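Local coordinates for ABC transporter binding protein AcbH (Actinoplanes, PDB 3OO8) that binds beta-D-galactopyranose outside the cell as the highly selective solute receptor of a bacterial ABC transporter, at residues F145-V150 with E253-G258; A181-D186 with N241-Q246; G28-G33 with T56-T61; G101-I106 with H131-P136; A327-L332 with L345-Y350. The protein carries 2 engineered substitutions. One frame throughout, in Å; residues are numbered along the deposited sequence.

How the contacts relate
Along the chain, contact 3 closes first and contact 4 follows; contact 1 then encloses contact 2, and contact 5 comes last. Contacts 3 and 4 lie about 18 Å apart between centres, on one side of the chain's centre, and contacts 1 and 2, about 17 Å apart, lie on the other, as expected for the two-lobed fold of a solute receptor. Strand 134-147 runs between the two sides, from contact 4 to contact 1, whose centres are about 43 Å apart. Helix 245-253 begins in contact 2 and leads into contact 1, where strand 257-261 starts; the two touch through Ala257 and Ala181. Contact 5 meets contact 4 loosely, through Glu328 and Pro136.

Contact 1. Residues F145-V150 with E253-G258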
# COMPACT_ATOMS: atom_id res chain seq x y z
N PHE A 145 12.80 2.79 7.71
CA PHE A 145 12.86 2.67 9.17
C PHE A 145 14.29 2.73 9.65
O PHE A 145 15.18 2.40 8.89
CB PHE A 145 12.23 1.34 9.59
CG PHE A 145 10.76 1.33 9.39
CD1 PHE A 145 9.90 1.77 10.41
CD2 PHE A 145 10.22 0.85 8.21
CE1 PHE A 145 8.52 1.82 10.24
CE2 PHE A 145 8.82 0.88 8.00
CZ PHE A 145 7.98 1.36 9.03
N TYR A 146 14.46 3.24 10.86
CA TYR A 146 15.80 3.33 11.49
C TYR A 146 15.62 3.34 12.99
O TYR A 146 14.52 3.43 13.51
CB TYR A 146 16.50 4.61 11.04
CG TYR A 146 15.86 5.89 11.51
CD1 TYR A 146 16.34 6.57 12.62
CD2 TYR A 146 14.75 6.42 10.84
CE1 TYR A 146 15.75 7.76 13.04
CE2 TYR A 146 14.15 7.61 11.25
CZ TYR A 146 14.66 8.28 12.36
OH TYR A 146 14.11 9.46 12.79
N ASN A 147 16.73 3.19 13.72
CA ASN A 147 16.68 3.27 15.19
C ASN A 147 17.13 4.67 15.65
O ASN A 147 18.24 5.13 15.31
CB ASN A 147 17.69 2.24 15.74
CG ASN A 147 17.29 0.82 15.42
OD1 ASN A 147 18.03 0.07 14.79
ND2 ASN A 147 16.11 0.46 15.85
N LYS A 148 16.29 5.33 16.44
CA LYS A 148 16.57 6.71 16.87
C LYS A 148 17.86 6.82 17.67
O LYS A 148 18.66 7.73 17.44
CB LYS A 148 15.42 7.25 17.71
CG LYS A 148 14.19 7.57 16.87
CD LYS A 148 13.02 8.01 17.75
CE LYS A 148 12.47 6.88 18.55
NZ LYS A 148 11.18 7.28 19.20
N SER A 149 18.02 5.88 18.59
CA SER A 149 19.24 5.87 19.41
C SER A 149 20.54 5.79 18.60
O SER A 149 21.57 6.39 18.97
CB SER A 149 19.16 4.73 20.45
OG SER A 149 19.30 3.46 19.83
N VAL A 150 20.50 5.07 17.47
CA VAL A 150 21.68 4.94 16.62
C VAL A 150 21.96 6.26 15.88
O VAL A 150 23.09 6.75 15.84
CB VAL A 150 21.52 3.78 15.60
CG1 VAL A 150 22.66 3.76 14.57
CG2 VAL A 150 21.34 2.44 16.31
N GLU A 253 16.85 -4.33 13.71
CA GLU A 253 16.53 -4.35 15.13
C GLU A 253 17.76 -4.61 16.00
O GLU A 253 17.90 -4.02 17.08
CB GLU A 253 15.46 -5.40 15.42
CG GLU A 253 14.88 -5.27 16.81
CD GLU A 253 13.81 -6.29 17.16
OE1 GLU A 253 13.36 -7.09 16.31
OE2 GLU A 253 13.38 -6.25 18.32
N ASN A 254 18.63 -5.48 15.51
CA ASN A 254 19.87 -5.86 16.22
C ASN A 254 20.99 -4.85 15.97
O ASN A 254 22.14 -5.06 16.36
CB ASN A 254 20.30 -7.28 15.82
CG ASN A 254 19.45 -8.36 16.48
OD1 ASN A 254 18.92 -8.16 17.57
ND2 ASN A 254 19.32 -9.50 15.82
N LYS A 255 20.66 -3.75 15.30
CA LYS A 255 21.61 -2.69 14.99
C LYS A 255 22.78 -3.08 14.07
O LYS A 255 23.82 -2.44 14.07
CB LYS A 255 22.05 -1.94 16.24
CG LYS A 255 20.93 -1.46 17.13
CD LYS A 255 21.51 -0.76 18.33
CE LYS A 255 20.45 -0.46 19.36
NZ LYS A 255 21.06 0.27 20.51
N GLN A 256 22.57 -4.11 13.26
CA GLN A 256 23.56 -4.55 12.29
C GLN A 256 23.38 -3.80 10.98
O GLN A 256 24.28 -3.75 10.16
CB GLN A 256 23.47 -6.07 12.11
CG GLN A 256 24.00 -6.82 13.35
CD GLN A 256 23.40 -8.22 13.55
OE1 GLN A 256 23.71 -8.89 14.54
NE2 GLN A 256 22.54 -8.64 12.63
N ALA A 257 22.21 -3.20 10.80
CA ALA A 257 21.94 -2.38 9.61
C ALA A 257 21.43 -1.02 10.10
O ALA A 257 20.81 -0.94 11.15
CB ALA A 257 20.88 -3.05 8.73
N GLY A 258 21.69 0.03 9.32
CA GLY A 258 21.27 1.38 9.68
C GLY A 258 19.83 1.76 9.34
O GLY A 258 19.23 2.58 10.04
O HOH W 1 19.38 2.95 12.67
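Tyr146 and Gly258 meet where the antiparallel pairing of strands 134-147 and 257-261 gives out, while Lys255, just ahead of the second strand, is the C-prime residue of a Schellman motif that ends helix 245-253. A water replaces a direct backbone bond here. It accepts from Asn147 N at 2.9 Å and donates to Gly258 O at 2.7 Å, whereas those two backbone atoms lie 4.5 Å from each other. Tyr146 CB also approaches Gly258 O, at 3.5 Å, but its ring leads off to meet that of Phe151. Lys255 has the positive phi that the Schellman motif requires. Its CG stands anti to the carbonyl carbon (chi1 -51°), and the extended chain beyond slides past Val150 in the opposite direction, with Lys255 CD 3.8 Å from Val150 CG2. Farther out, Lys255 NZ comes within 3.7 Å of Ser149 OG, a hydroxyl whose hydrogen bond goes to Asp278. A long, flexible lysine suits this rim: its methylenes lie against a branched apolar side chain at the start of helix 148-154, and its charge is carried on toward the protein's surface. The two segments thus associate through a shared water and aliphatic contact, which leaves the lysine charge at the exposed rim.

Contact 2. Residues A181-D186 with N241-Q246. With SO4 (sulfate ion), chain C.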
# COMPACT_ATOMS: atom_id res chain seq x y z
N ALA A 181 19.34 -2.72 5.23
CA ALA A 181 18.95 -4.12 5.32
C ALA A 181 18.03 -4.38 4.12
O ALA A 181 17.16 -3.57 3.80
CB ALA A 181 18.21 -4.39 6.61
N PHE A 182 18.24 -5.51 3.45
CA PHE A 182 17.53 -5.78 2.22
C PHE A 182 17.32 -7.28 2.03
O PHE A 182 18.24 -8.08 2.24
CB PHE A 182 18.30 -5.17 1.05
CG PHE A 182 17.54 -5.16 -0.26
CD1 PHE A 182 16.28 -4.58 -0.33
CD2 PHE A 182 18.11 -5.71 -1.40
CE1 PHE A 182 15.60 -4.58 -1.52
CE2 PHE A 182 17.43 -5.71 -2.62
CZ PHE A 182 16.16 -5.14 -2.66
N ALA A 183 16.12 -7.65 1.60
CA ALA A 183 15.71 -9.04 1.47
C ALA A 183 14.72 -9.19 0.33
O ALA A 183 13.88 -8.30 0.09
CB ALA A 183 15.08 -9.50 2.77
N ASP A 184 14.83 -10.29 -0.42
CA ASP A 184 13.89 -10.51 -1.51
C ASP A 184 13.61 -11.99 -1.82
O ASP A 184 13.06 -12.31 -2.86
CB ASP A 184 14.37 -9.83 -2.78
CG ASP A 184 13.23 -9.58 -3.77
OD1 ASP A 184 12.11 -9.24 -3.32
OD2 ASP A 184 13.48 -9.69 -5.00
N LYS A 185 13.98 -12.87 -0.90
CA LYS A 185 13.59 -14.26 -1.10
C LYS A 185 12.07 -14.40 -1.26
O LYS A 185 11.60 -15.27 -1.99
CB LYS A 185 14.10 -15.11 0.06
CG LYS A 185 13.89 -16.62 -0.16
CD LYS A 185 14.67 -17.43 0.89
CE LYS A 185 14.81 -18.89 0.48
NZ LYS A 185 13.50 -19.58 0.54
N ASP A 186 11.31 -13.53 -0.59
CA ASP A 186 9.85 -13.52 -0.62
C ASP A 186 9.25 -12.97 -1.91
O ASP A 186 8.05 -13.10 -2.15
CB ASP A 186 9.31 -12.75 0.59
CG ASP A 186 9.77 -13.34 1.92
OD1 ASP A 186 9.49 -14.52 2.18
OD2 ASP A 186 10.40 -12.60 2.69
N ASN A 241 18.60 -12.05 -2.28
CA ASN A 241 17.69 -13.02 -2.88
C ASN A 241 17.50 -14.28 -2.04
O ASN A 241 16.54 -15.00 -2.22
CB ASN A 241 18.04 -13.35 -4.33
CG ASN A 241 17.64 -12.24 -5.31
OD1 ASN A 241 18.23 -12.09 -6.39
ND2 ASN A 241 16.65 -11.44 -4.91
N GLY A 242 18.44 -14.52 -1.12
CA GLY A 242 18.35 -15.66 -0.22
C GLY A 242 17.80 -15.32 1.16
O GLY A 242 17.67 -16.20 2.01
N ARG A 243 17.43 -14.06 1.37
CA ARG A 243 17.05 -13.57 2.70
C ARG A 243 15.55 -13.31 2.85
O ARG A 243 14.94 -12.71 1.94
CB ARG A 243 17.84 -12.29 3.04
CG ARG A 243 17.61 -11.73 4.47
CD ARG A 243 18.57 -10.60 4.88
NE ARG A 243 19.95 -11.07 4.78
CZ ARG A 243 20.78 -10.77 3.79
NH1 ARG A 243 20.42 -9.93 2.81
NH2 ARG A 243 22.02 -11.29 3.78
N THR A 244 14.98 -13.72 3.97
CA THR A 244 13.57 -13.40 4.26
C THR A 244 13.49 -11.96 4.78
O THR A 244 14.45 -11.43 5.36
CB THR A 244 12.92 -14.28 5.34
OG1 THR A 244 13.63 -14.13 6.58
CG2 THR A 244 12.89 -15.76 4.90
N TRP A 245 12.34 -11.32 4.58
CA TRP A 245 12.24 -9.95 5.04
C TRP A 245 12.38 -9.87 6.56
O TRP A 245 12.97 -8.92 7.08
CB TRP A 245 10.99 -9.22 4.46
CG TRP A 245 9.68 -9.57 5.11
CD1 TRP A 245 8.73 -10.44 4.64
CD2 TRP A 245 9.21 -9.14 6.40
NE1 TRP A 245 7.68 -10.55 5.54
CE2 TRP A 245 7.96 -9.74 6.62
CE3 TRP A 245 9.73 -8.29 7.38
CZ2 TRP A 245 7.23 -9.54 7.79
CZ3 TRP A 245 9.00 -8.08 8.54
CH2 TRP A 245 7.76 -8.71 8.74
N GLN A 246 11.87 -10.86 7.29
CA GLN A 246 12.02 -10.85 8.74
C GLN A 246 13.50 -10.85 9.16
O GLN A 246 13.87 -10.20 10.13
CB GLN A 246 11.26 -12.03 9.37
CG GLN A 246 9.74 -12.02 9.13
CD GLN A 246 9.30 -12.74 7.87
OE1 GLN A 246 10.07 -12.90 6.92
NE2 GLN A 246 8.01 -13.12 7.83
S SO4 C . 21.74 -13.44 6.95
O1 SO4 C . 21.60 -14.82 7.40
O2 SO4 C . 22.18 -13.42 5.56
O3 SO4 C . 20.43 -12.80 7.07
O4 SO4 C . 22.73 -12.72 7.74
O HOH W 2 12.39 -11.38 1.16
O HOH W 3 9.11 -14.63 5.17
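Arg243 and Phe182 are joined by a hydrogen bond from Arg243 NH1 to Phe182 O, 2.9 Å long, with the carbonyl pointing almost straight at the donor (C=O...N 178°) and its oxygen close to the guanidinium plane. The bend at chi3 (-58°) turns the guanidinium so that another part of its edge holds a sulfate, probably from the crystallisation liquor: Arg243 NE reaches sulfate O3 at 2.9 Å and Arg243 NH2 reaches sulfate O2 at 2.8 Å. Replacing this residue with leucine would probably leave Phe182 O without its donor and the sulfate without its cationic partner. The backbones also engage directly, Lys185 N donating to Arg243 O at 3.0 Å. Ala183 suits the space between, since its small CB fits 3.3 Å from both Arg243 O and Thr244 O. Asp186 OD2 accepts from Trp245 N at 3.0 Å, nearly along its C-O bond, at the first turn of helix 245-253.

Farther out, a water donates to Asp186 OD2 and Arg243 O while accepting from Asp186 N. The N-cap residue Thr244 bonds through OG1 to Asp247 N, and Lys238 O takes a further bond from Arg243 NH2. Trp245 also touches Gln266, a residue seen to bind galactose. The carboxylate of Asp186 thus meets an amide at a helix start, where the helix dipole would probably favour its negative charge.

Contact 3. Residues G28-G33 with T56-T61; sequences GPITFG and TTVPVT
Ile30 and Val60 lie side by side and point the same way from a parallel bridge, Ile30 CG1 packing 4.0 Å from Val60 CG2. Ile30 meets Val58 quite differently: these side chains cross at about a right angle, with CG2 of the isoleucine 3.9 Å from CG1 of the valine. The split is set by chi1 of Ile30 (68°), which puts CG1 between the backbone N and the carbonyl carbon and leaves CG2 beside the N, facing Val58. Two branches of different length let one isoleucine serve both neighbours. Phe32 and Val60 cross obliquely, and Val60 CG1 sits at the edge of the phenyl ring, 4.1 Å from Phe32 CD1. Thr31 and Thr61 pair on the other face of the sheet, where their beta-branched side chains suit extended backbone.

Three backbone bonds fix this register. Ile30 N donates to Pro59 O at 2.9 Å, Thr61 N returns a nearly straight bond to Ile30 O at 3.0 Å (N-H...O 173°), and Phe32 N reaches Thr61 O at 2.9 Å. Pro59 lacks an N-H but can still offer its carbonyl, as the first of these bonds requires.

The pair belongs to a beta-alpha-beta unit in which helix 39-56 connects strands 30-34 and 60-64. That helix packs on Phe32 and Val60 through Met49, helix 312-322 packs on Ile30 and Val58 through Val318, and strand 85-89 lies along strand 30-34.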
# COMPACT_ATOMS: atom_id res chain seq x y z
N GLY A 28 -33.88 -2.15 5.46
CA GLY A 28 -34.00 -3.61 5.67
C GLY A 28 -32.64 -4.27 5.76
O GLY A 28 -31.66 -3.69 5.29
N PRO A 29 -32.56 -5.48 6.34
CA PRO A 29 -31.24 -6.13 6.55
C PRO A 29 -30.42 -6.26 5.27
O PRO A 29 -30.92 -6.77 4.26
CB PRO A 29 -31.58 -7.53 7.06
CG PRO A 29 -32.99 -7.46 7.52
CD PRO A 29 -33.68 -6.30 6.84
N ILE A 30 -29.17 -5.80 5.32
CA ILE A 30 -28.24 -6.06 4.22
C ILE A 30 -27.33 -7.25 4.50
O ILE A 30 -27.15 -7.63 5.64
CB ILE A 30 -27.40 -4.80 3.87
CG1 ILE A 30 -26.42 -4.45 4.99
CG2 ILE A 30 -28.31 -3.62 3.57
CD1 ILE A 30 -25.23 -3.56 4.55
N THR A 31 -26.75 -7.83 3.45
CA THR A 31 -25.68 -8.79 3.63
C THR A 31 -24.35 -8.12 3.28
O THR A 31 -24.30 -7.18 2.50
CB THR A 31 -25.89 -10.05 2.78
OG1 THR A 31 -26.10 -9.67 1.41
CG2 THR A 31 -27.12 -10.81 3.32
N PHE A 32 -23.28 -8.65 3.87
CA PHE A 32 -21.97 -8.04 3.69
C PHE A 32 -20.96 -9.14 3.41
O PHE A 32 -20.73 -10.01 4.24
CB PHE A 32 -21.54 -7.30 4.98
CG PHE A 32 -20.73 -6.07 4.71
CD1 PHE A 32 -21.09 -4.87 5.29
CD2 PHE A 32 -19.59 -6.13 3.91
CE1 PHE A 32 -20.35 -3.71 5.04
CE2 PHE A 32 -18.83 -4.97 3.67
CZ PHE A 32 -19.25 -3.75 4.23
N GLY A 33 -20.36 -9.10 2.23
CA GLY A 33 -19.33 -10.07 1.88
C GLY A 33 -18.02 -9.60 2.46
O GLY A 33 -17.56 -8.50 2.14
N THR A 56 -27.15 3.66 12.06
CA THR A 56 -27.99 3.84 10.87
C THR A 56 -29.35 3.14 10.90
O THR A 56 -30.22 3.42 10.05
CB THR A 56 -27.26 3.29 9.60
OG1 THR A 56 -27.21 1.86 9.67
CG2 THR A 56 -25.82 3.84 9.43
N THR A 57 -29.54 2.23 11.84
CA THR A 57 -30.70 1.33 11.98
C THR A 57 -30.67 0.12 11.05
O THR A 57 -31.49 -0.81 11.16
CB THR A 57 -32.11 2.02 11.98
OG1 THR A 57 -32.55 2.22 10.64
CG2 THR A 57 -32.12 3.31 12.78
N VAL A 58 -29.69 0.08 10.14
CA VAL A 58 -29.71 -0.99 9.14
C VAL A 58 -29.11 -2.26 9.69
O VAL A 58 -27.95 -2.26 10.10
CB VAL A 58 -28.91 -0.58 7.87
CG1 VAL A 58 -28.84 -1.77 6.93
CG2 VAL A 58 -29.61 0.66 7.21
N PRO A 59 -29.89 -3.35 9.78
CA PRO A 59 -29.25 -4.55 10.33
C PRO A 59 -28.33 -5.18 9.29
O PRO A 59 -28.56 -5.00 8.09
CB PRO A 59 -30.43 -5.47 10.69
CG PRO A 59 -31.67 -4.58 10.59
CD PRO A 59 -31.34 -3.52 9.57
N VAL A 60 -27.28 -5.86 9.74
CA VAL A 60 -26.28 -6.44 8.84
C VAL A 60 -25.99 -7.89 9.17
O VAL A 60 -25.75 -8.26 10.32
CB VAL A 60 -24.93 -5.67 8.97
CG1 VAL A 60 -23.88 -6.18 7.97
CG2 VAL A 60 -25.13 -4.16 8.78
N THR A 61 -25.97 -8.71 8.12
CA THR A 61 -25.47 -10.07 8.22
C THR A 61 -24.13 -10.16 7.52
O THR A 61 -24.06 -9.93 6.31
CB THR A 61 -26.44 -11.09 7.57
OG1 THR A 61 -27.61 -11.15 8.39
CG2 THR A 61 -25.80 -12.49 7.59

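Contact 4. Residues G101-I106 with H131-P136; sequences GLLTPI and HYYLVP
Ile106 and Tyr133 carry the dense part of this contact, which joins the loop between helices 92-99 and 107-113 to the start of strand 134-147. Ile106 N donates to Tyr132 O at 2.8 Å, tilted 35° from the carbonyl plane. With chi1 at 51°, Ile106 CG1 lies close to that same carbonyl, and CD1 goes on to reach Val135 CG2 at 3.8 Å. A slender, branched chain suits this thrust toward the strand. The Tyr133 ring approaches the loop with one edge: its CE1 is 3.5 Å from Leu103 O, near the ring plane, and its CD1 is 3.7 Å from Leu103 CB. Pro105 lies alongside, its CB 3.8 Å from Tyr133 CE1. Away from Pro105 CB, a water lies between the two backbones, 2.9 Å from Thr104 O and 2.8 Å from Tyr133 O.

The outer margin is looser. His131 adds little more than the touch of its CB on Pro105 CB, 3.9 Å, both residues being partly exposed. A serine in place of Tyr133 would probably open a gap beside Leu103 and Pro105 and deprive Asp129 OD2 of the hydroxyl it pairs with. His131 is in turn hydrogen-bonded to Asp107. Apolar packing around one short backbone bond thus fastens the loop, while polar ends are satisfied at its margins.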
# COMPACT_ATOMS: atom_id res chain seq x y z
N GLY A 101 -18.81 -2.60 -15.42
CA GLY A 101 -20.21 -2.44 -15.03
C GLY A 101 -20.63 -3.32 -13.87
O GLY A 101 -21.81 -3.55 -13.68
N LEU A 102 -19.66 -3.82 -13.10
CA LEU A 102 -19.99 -4.72 -11.99
C LEU A 102 -20.25 -4.01 -10.66
O LEU A 102 -20.67 -4.66 -9.70
CB LEU A 102 -18.87 -5.75 -11.76
CG LEU A 102 -18.60 -6.71 -12.93
CD1 LEU A 102 -17.48 -7.71 -12.58
CD2 LEU A 102 -19.88 -7.42 -13.28
N LEU A 103 -19.98 -2.72 -10.61
CA LEU A 103 -20.09 -1.95 -9.36
C LEU A 103 -21.04 -0.78 -9.47
O LEU A 103 -21.07 -0.10 -10.49
CB LEU A 103 -18.71 -1.43 -8.94
CG LEU A 103 -17.60 -2.48 -8.80
CD1 LEU A 103 -16.36 -1.76 -8.32
CD2 LEU A 103 -17.97 -3.60 -7.83
N THR A 104 -21.81 -0.53 -8.41
CA THR A 104 -22.71 0.61 -8.38
C THR A 104 -21.92 1.85 -7.99
O THR A 104 -21.18 1.82 -7.00
CB THR A 104 -23.83 0.34 -7.35
OG1 THR A 104 -24.66 -0.70 -7.87
CG2 THR A 104 -24.70 1.57 -7.15
N PRO A 105 -22.01 2.93 -8.77
CA PRO A 105 -21.33 4.15 -8.36
C PRO A 105 -21.98 4.75 -7.10
O PRO A 105 -23.20 4.58 -6.86
CB PRO A 105 -21.49 5.07 -9.57
CG PRO A 105 -22.75 4.64 -10.18
CD PRO A 105 -22.84 3.15 -9.98
N ILE A 106 -21.16 5.40 -6.28
CA ILE A 106 -21.61 5.92 -5.00
C ILE A 106 -21.30 7.41 -4.83
O ILE A 106 -20.91 7.88 -3.75
CB ILE A 106 -21.07 5.07 -3.82
CG1 ILE A 106 -19.57 4.90 -3.98
CG2 ILE A 106 -21.70 3.68 -3.85
CD1 ILE A 106 -18.92 4.38 -2.70
N HIS A 131 -16.43 8.44 -11.55
CA HIS A 131 -17.41 8.18 -10.48
C HIS A 131 -16.69 7.53 -9.30
O HIS A 131 -15.69 6.83 -9.49
CB HIS A 131 -18.49 7.20 -10.90
CG HIS A 131 -19.44 7.77 -11.91
ND1 HIS A 131 -20.26 8.84 -11.63
CD2 HIS A 131 -19.68 7.43 -13.20
CE1 HIS A 131 -20.97 9.14 -12.71
NE2 HIS A 131 -20.64 8.30 -13.68
N TYR A 132 -17.26 7.72 -8.11
CA TYR A 132 -16.75 7.02 -6.92
C TYR A 132 -17.30 5.59 -6.86
O TYR A 132 -18.46 5.36 -7.17
CB TYR A 132 -17.24 7.74 -5.67
CG TYR A 132 -16.55 9.05 -5.38
CD1 TYR A 132 -15.28 9.06 -4.79
CD2 TYR A 132 -17.13 10.27 -5.68
CE1 TYR A 132 -14.62 10.24 -4.52
CE2 TYR A 132 -16.47 11.47 -5.40
CZ TYR A 132 -15.21 11.45 -4.82
OH TYR A 132 -14.54 12.61 -4.50
N TYR A 133 -16.48 4.63 -6.44
CA TYR A 133 -16.88 3.22 -6.32
C TYR A 133 -16.47 2.59 -4.99
O TYR A 133 -16.98 1.53 -4.62
CB TYR A 133 -16.33 2.38 -7.50
CG TYR A 133 -16.97 2.76 -8.82
CD1 TYR A 133 -18.19 2.23 -9.17
CD2 TYR A 133 -16.31 3.63 -9.70
CE1 TYR A 133 -18.79 2.57 -10.39
CE2 TYR A 133 -16.90 3.98 -10.91
CZ TYR A 133 -18.13 3.44 -11.23
OH TYR A 133 -18.70 3.76 -12.45
N LEU A 134 -15.55 3.25 -4.29
CA LEU A 134 -15.02 2.71 -3.04
C LEU A 134 -15.24 3.68 -1.88
O LEU A 134 -15.13 4.91 -2.07
CB LEU A 134 -13.50 2.52 -3.19
CG LEU A 134 -12.73 1.80 -2.04
CD1 LEU A 134 -12.74 0.29 -2.25
CD2 LEU A 134 -11.30 2.33 -1.87
N VAL A 135 -15.46 3.13 -0.68
CA VAL A 135 -15.29 3.94 0.54
C VAL A 135 -14.08 3.38 1.27
O VAL A 135 -14.11 2.21 1.66
CB VAL A 135 -16.44 3.84 1.53
CG1 VAL A 135 -16.06 4.64 2.79
CG2 VAL A 135 -17.71 4.44 0.92
N PRO A 136 -13.02 4.18 1.41
CA PRO A 136 -11.82 3.59 2.05
C PRO A 136 -11.93 3.63 3.56
O PRO A 136 -12.70 4.42 4.11
CB PRO A 136 -10.71 4.55 1.59
CG PRO A 136 -11.35 5.85 1.46
CD PRO A 136 -12.77 5.58 0.99
O HOH W 4 -19.16 0.20 -5.65

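Contact 5. Residues A327-L332 with L345-Y350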
# COMPACT_ATOMS: atom_id res chain seq x y z
N ALA A 327 -16.01 5.45 12.64
CA ALA A 327 -15.99 4.07 12.15
C ALA A 327 -14.53 3.61 12.08
O ALA A 327 -14.21 2.49 12.45
CB ALA A 327 -16.68 3.93 10.81
N GLU A 328 -13.67 4.48 11.56
CA GLU A 328 -12.26 4.08 11.45
C GLU A 328 -11.65 3.85 12.81
O GLU A 328 -10.92 2.86 12.99
CB GLU A 328 -11.45 5.15 10.68
CG GLU A 328 -12.00 5.39 9.27
CD GLU A 328 -11.31 6.55 8.56
OE1 GLU A 328 -10.38 7.14 9.11
OE2 GLU A 328 -11.70 6.88 7.41
N ALA A 329 -11.92 4.74 13.77
CA ALA A 329 -11.32 4.56 15.09
C ALA A 329 -11.80 3.27 15.76
O ALA A 329 -11.00 2.56 16.36
CB ALA A 329 -11.61 5.74 15.99
N ALA A 330 -13.09 2.97 15.60
CA ALA A 330 -13.68 1.74 16.18
C ALA A 330 -13.02 0.49 15.60
O ALA A 330 -12.50 -0.36 16.33
CB ALA A 330 -15.15 1.72 15.96
N PHE A 331 -12.96 0.39 14.28
CA PHE A 331 -12.35 -0.79 13.64
C PHE A 331 -10.89 -0.96 14.02
O PHE A 331 -10.35 -2.08 14.16
CB PHE A 331 -12.47 -0.68 12.11
CG PHE A 331 -11.89 -1.86 11.41
CD1 PHE A 331 -12.64 -3.02 11.29
CD2 PHE A 331 -10.59 -1.84 10.89
CE1 PHE A 331 -12.10 -4.13 10.65
CE2 PHE A 331 -10.08 -2.94 10.26
CZ PHE A 331 -10.83 -4.09 10.13
N LEU A 332 -10.19 0.17 14.15
CA LEU A 332 -8.75 0.13 14.38
C LEU A 332 -8.28 -0.03 15.83
O LEU A 332 -7.09 -0.12 16.09
CB LEU A 332 -8.07 1.35 13.73
CG LEU A 332 -8.21 1.39 12.20
CD1 LEU A 332 -7.72 2.77 11.74
CD2 LEU A 332 -7.36 0.29 11.57
N LEU A 345 -7.97 12.59 12.04
CA LEU A 345 -8.18 11.50 12.96
C LEU A 345 -6.87 10.99 13.56
O LEU A 345 -6.01 10.50 12.83
CB LEU A 345 -8.96 10.36 12.29
CG LEU A 345 -8.98 9.11 13.16
CD1 LEU A 345 -9.69 9.32 14.50
CD2 LEU A 345 -9.60 7.94 12.40
N ILE A 346 -6.72 11.15 14.88
CA ILE A 346 -5.65 10.51 15.66
C ILE A 346 -6.39 9.74 16.73
O ILE A 346 -6.84 10.32 17.74
CB ILE A 346 -4.73 11.58 16.33
CG1 ILE A 346 -4.14 12.46 15.24
CG2 ILE A 346 -3.56 10.92 17.08
CD1 ILE A 346 -3.07 11.73 14.45
N ALA A 347 -6.61 8.46 16.49
CA ALA A 347 -7.37 7.62 17.41
C ALA A 347 -6.64 7.43 18.74
O ALA A 347 -5.40 7.41 18.80
CB ALA A 347 -7.67 6.26 16.77
N PRO A 348 -7.42 7.27 19.83
CA PRO A 348 -6.82 7.19 21.16
C PRO A 348 -5.97 5.97 21.35
O PRO A 348 -5.17 5.89 22.28
CB PRO A 348 -8.03 7.13 22.11
CG PRO A 348 -9.24 6.95 21.24
CD PRO A 348 -8.89 7.40 19.86
N THR A 349 -6.14 4.99 20.47
CA THR A 349 -5.36 3.77 20.56
C THR A 349 -4.06 3.79 19.73
O THR A 349 -3.27 2.86 19.83
CB THR A 349 -6.19 2.55 20.10
OG1 THR A 349 -6.75 2.83 18.81
CG2 THR A 349 -7.33 2.23 21.07
N TYR A 350 -3.86 4.80 18.89
CA TYR A 350 -2.67 4.79 18.05
C TYR A 350 -1.34 4.85 18.84
O TYR A 350 -1.24 5.58 19.83
CB TYR A 350 -2.64 5.97 17.10
CG TYR A 350 -3.61 5.97 15.94
CD1 TYR A 350 -4.29 4.82 15.55
CD2 TYR A 350 -3.74 7.10 15.17
CE1 TYR A 350 -5.18 4.84 14.45
CE2 TYR A 350 -4.59 7.15 14.06
CZ TYR A 350 -5.29 6.01 13.71
OH TYR A 350 -6.15 6.07 12.64
O HOH W 5 -9.29 3.59 18.27
O HOH W 6 -5.04 1.71 17.01
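Leu345 holds CG anti to its backbone N (chi1 170°), which carries CD2 toward helix 325-332, and Glu328 holds CG beside its own N (chi1 -59°), bringing its side chain across the leucine. The two cross obliquely, with Leu345 CD2 3.8 Å from Glu328 CB and 3.5 Å from Glu328 OE1. That carboxylate oxygen has its hydrogen bond from Ala342 N. Between the backbones, small residues permit close approach: Ala329 CB and Ala347 CB are 4.0 Å apart, where the two segments' backbones come nearest. Leu332 meets Tyr350 at the ring's edge, Leu332 CD1 lying near the ring plane and 3.8 Å from Tyr350 OH, whose own bond is with Gly340 N.

The loop is shaped by a type I turn from Ala347 to Tyr350. Pro348 suits its second position, where phi is already near the value its ring imposes, and the Tyr350 ring folds back so that one face lies near Ala347 N.

Water completes the contact. Thr349 OG1 is 2.7 Å from one water that donates to Ala329 O, and a second water, also 2.7 Å from Thr349 OG1, lies 2.9 Å from Leu332 O. A hydroxyl can either give or take a proton, which fits a threonine between two waters. Residues 328-332 are therefore joined to the loop by apolar packing and by water, one molecule bonded to Ala329 O and a second lying by Leu332 O.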